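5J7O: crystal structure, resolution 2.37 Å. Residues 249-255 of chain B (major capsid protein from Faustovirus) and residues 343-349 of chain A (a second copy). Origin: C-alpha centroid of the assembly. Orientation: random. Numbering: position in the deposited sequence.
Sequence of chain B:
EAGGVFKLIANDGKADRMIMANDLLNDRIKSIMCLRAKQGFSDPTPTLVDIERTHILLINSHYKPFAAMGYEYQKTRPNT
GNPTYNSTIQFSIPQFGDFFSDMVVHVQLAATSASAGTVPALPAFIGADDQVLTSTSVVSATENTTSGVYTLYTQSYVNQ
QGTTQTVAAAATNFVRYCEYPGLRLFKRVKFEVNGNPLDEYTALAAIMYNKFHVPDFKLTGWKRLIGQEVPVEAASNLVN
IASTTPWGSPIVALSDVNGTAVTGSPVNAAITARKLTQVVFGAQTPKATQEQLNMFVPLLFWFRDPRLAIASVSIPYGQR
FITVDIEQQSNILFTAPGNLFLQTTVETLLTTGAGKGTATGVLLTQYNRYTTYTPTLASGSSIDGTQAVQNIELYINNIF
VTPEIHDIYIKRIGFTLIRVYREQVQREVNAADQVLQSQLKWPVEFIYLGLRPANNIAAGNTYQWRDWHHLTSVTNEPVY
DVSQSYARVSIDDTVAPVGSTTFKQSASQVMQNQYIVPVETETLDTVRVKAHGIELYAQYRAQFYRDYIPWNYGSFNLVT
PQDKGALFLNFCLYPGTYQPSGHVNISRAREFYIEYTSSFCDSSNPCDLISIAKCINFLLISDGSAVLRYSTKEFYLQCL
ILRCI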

# COMPACT_ATOMS: atom_id res chain seq x y z
N SER B 249 -25.56 -27.95 -4.58
CA SER B 249 -26.54 -27.66 -5.63
C SER B 249 -27.95 -27.31 -5.14
O SER B 249 -28.61 -26.51 -5.82
CB SER B 249 -26.60 -28.85 -6.60
OG SER B 249 -26.88 -30.06 -5.92
N PRO B 250 -28.47 -27.84 -4.02
CA PRO B 250 -29.86 -27.51 -3.65
C PRO B 250 -30.14 -26.03 -3.46
O PRO B 250 -31.31 -25.63 -3.51
CB PRO B 250 -30.06 -28.28 -2.34
CG PRO B 250 -29.17 -29.45 -2.47
CD PRO B 250 -27.95 -28.95 -3.19
N ILE B 251 -29.12 -25.19 -3.24
CA ILE B 251 -29.33 -23.77 -3.01
C ILE B 251 -28.84 -22.92 -4.18
O ILE B 251 -28.98 -21.69 -4.14
CB ILE B 251 -28.66 -23.31 -1.69
CG1 ILE B 251 -29.39 -22.10 -1.11
CG2 ILE B 251 -27.18 -23.01 -1.91
CD1 ILE B 251 -28.95 -21.74 0.30
N VAL B 252 -28.31 -23.53 -5.23
CA VAL B 252 -27.65 -22.81 -6.31
C VAL B 252 -28.65 -22.53 -7.43
O VAL B 252 -29.30 -23.46 -7.93
CB VAL B 252 -26.44 -23.59 -6.84
CG1 VAL B 252 -25.93 -22.97 -8.12
CG2 VAL B 252 -25.35 -23.63 -5.79
N ALA B 253 -28.76 -21.26 -7.82
CA ALA B 253 -29.53 -20.84 -8.99
C ALA B 253 -30.99 -21.27 -8.89
O ALA B 253 -31.54 -21.89 -9.81
CB ALA B 253 -28.89 -21.35 -10.28
N LEU B 254 -31.63 -20.93 -7.78
CA LEU B 254 -33.03 -21.23 -7.57
C LEU B 254 -33.91 -20.12 -8.12
O LEU B 254 -33.53 -18.94 -8.12
CB LEU B 254 -33.33 -21.43 -6.08
CG LEU B 254 -32.51 -22.47 -5.32
CD1 LEU B 254 -32.80 -22.39 -3.83
CD2 LEU B 254 -32.79 -23.87 -5.85
N SER B 255 -35.09 -20.50 -8.61
CA SER B 255 -36.11 -19.56 -9.04
C SER B 255 -37.39 -19.84 -8.27
O SER B 255 -37.70 -21.00 -7.97
CB SER B 255 -36.37 -19.67 -10.54
OG SER B 255 -35.22 -19.33 -11.29
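Chain A (343-349) QTTVETL

Val A346 is the hub of the contact. Its CG2 lies 3.6 Å from CG1 of Ile B251 and 4.1 Å from CD1 of Leu B254, while its CG1 lies 3.8 Å from CB of Pro B250. With chi1 at 179° (t), the two methyls thus meet three apolar side chains of chain B, and the 65 Å² covered on Val A346 is the largest share of any residue here. The backbones stay well apart: in the closest CA pair, CA of Ile B251 lies 6.2 Å from CA of Val A346, so side chains make most of the contact.

The chain A stretch is extended throughout, with phi between -94° and -129° and psi between 108° and 138°, as expected within a strand that runs on beyond both ends. Side chains of such a strand alternate, and the CA-to-CB bonds of Thr A344, Val A346 and Thr A348 accordingly point toward chain B, whereas those of Thr A345 and Glu A347 point away. Chain B presents a compact turn instead: residues 249-251 form a 3-10 segment, closed by a hydrogen bond from Val B252 N to Ser B249 O (3.1 Å). Pro B250 and Ile B251 both direct CA-to-CB toward the strand.

Outward from the valine, the two threonines mark the direction of chain A across this turn. Toward its start, CD1 of Ile B251, extended by chi1 -152° and chi2 170° (both t), reaches O of Thr A344 at 3.9 Å and CG2 of Thr A344 at 4.4 Å. Toward its end, CG of Pro B250 approaches CG2 of Thr A348 at 4.0 Å. Even at this polar edge the threonine side chains offer methyls; OG1 of Thr A344 is hydrogen-bonded elsewhere in the structure. No hydrogen bond joins the stretches, and packing accounts for the 227 Å² buried between them.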

# COMPACT_ATOMS: atom_id res chain seq x y z
N GLN A 343 -32.51 -14.48 5.53
CA GLN A 343 -31.91 -15.80 5.68
C GLN A 343 -32.58 -16.76 4.71
O GLN A 343 -33.79 -16.99 4.79
CB GLN A 343 -32.04 -16.31 7.11
CG GLN A 343 -31.59 -17.76 7.27
CD GLN A 343 -31.84 -18.30 8.66
OE1 GLN A 343 -32.61 -17.74 9.43
NE2 GLN A 343 -31.17 -19.40 8.99
N THR A 344 -31.80 -17.31 3.78
CA THR A 344 -32.28 -18.31 2.83
C THR A 344 -31.73 -19.67 3.25
O THR A 344 -30.51 -19.85 3.30
CB THR A 344 -31.85 -17.96 1.41
OG1 THR A 344 -32.35 -16.67 1.06
CG2 THR A 344 -32.39 -18.99 0.43
N THR A 345 -32.62 -20.61 3.55
CA THR A 345 -32.23 -21.91 4.07
C THR A 345 -32.87 -23.02 3.25
O THR A 345 -34.08 -23.00 3.02
CB THR A 345 -32.62 -22.06 5.55
OG1 THR A 345 -31.91 -21.08 6.33
CG2 THR A 345 -32.27 -23.45 6.06
N VAL A 346 -32.05 -23.98 2.82
CA VAL A 346 -32.51 -25.18 2.14
C VAL A 346 -32.13 -26.38 2.99
O VAL A 346 -30.98 -26.50 3.42
CB VAL A 346 -31.92 -25.31 0.73
CG1 VAL A 346 -32.41 -26.58 0.06
CG2 VAL A 346 -32.26 -24.09 -0.11
N GLU A 347 -33.10 -27.25 3.25
CA GLU A 347 -32.87 -28.51 3.95
C GLU A 347 -33.26 -29.66 3.03
O GLU A 347 -34.28 -29.60 2.34
CB GLU A 347 -33.67 -28.59 5.26
CG GLU A 347 -33.27 -27.55 6.30
CD GLU A 347 -34.19 -27.55 7.50
OE1 GLU A 347 -33.74 -27.94 8.60
OE2 GLU A 347 -35.36 -27.16 7.35
N THR A 348 -32.43 -30.71 3.02
CA THR A 348 -32.71 -31.91 2.26
C THR A 348 -32.71 -33.11 3.20
O THR A 348 -31.76 -33.32 3.95
CB THR A 348 -31.68 -32.13 1.14
OG1 THR A 348 -30.36 -32.19 1.70
CG2 THR A 348 -31.75 -31.00 0.12
N LEU A 349 -33.80 -33.88 3.16
CA LEU A 349 -33.96 -35.07 3.99
C LEU A 349 -34.11 -36.27 3.08
O LEU A 349 -35.15 -36.44 2.43
CB LEU A 349 -35.17 -34.93 4.92
CG LEU A 349 -35.06 -34.08 6.18
CD1 LEU A 349 -34.98 -32.59 5.86
CD2 LEU A 349 -36.23 -34.36 7.11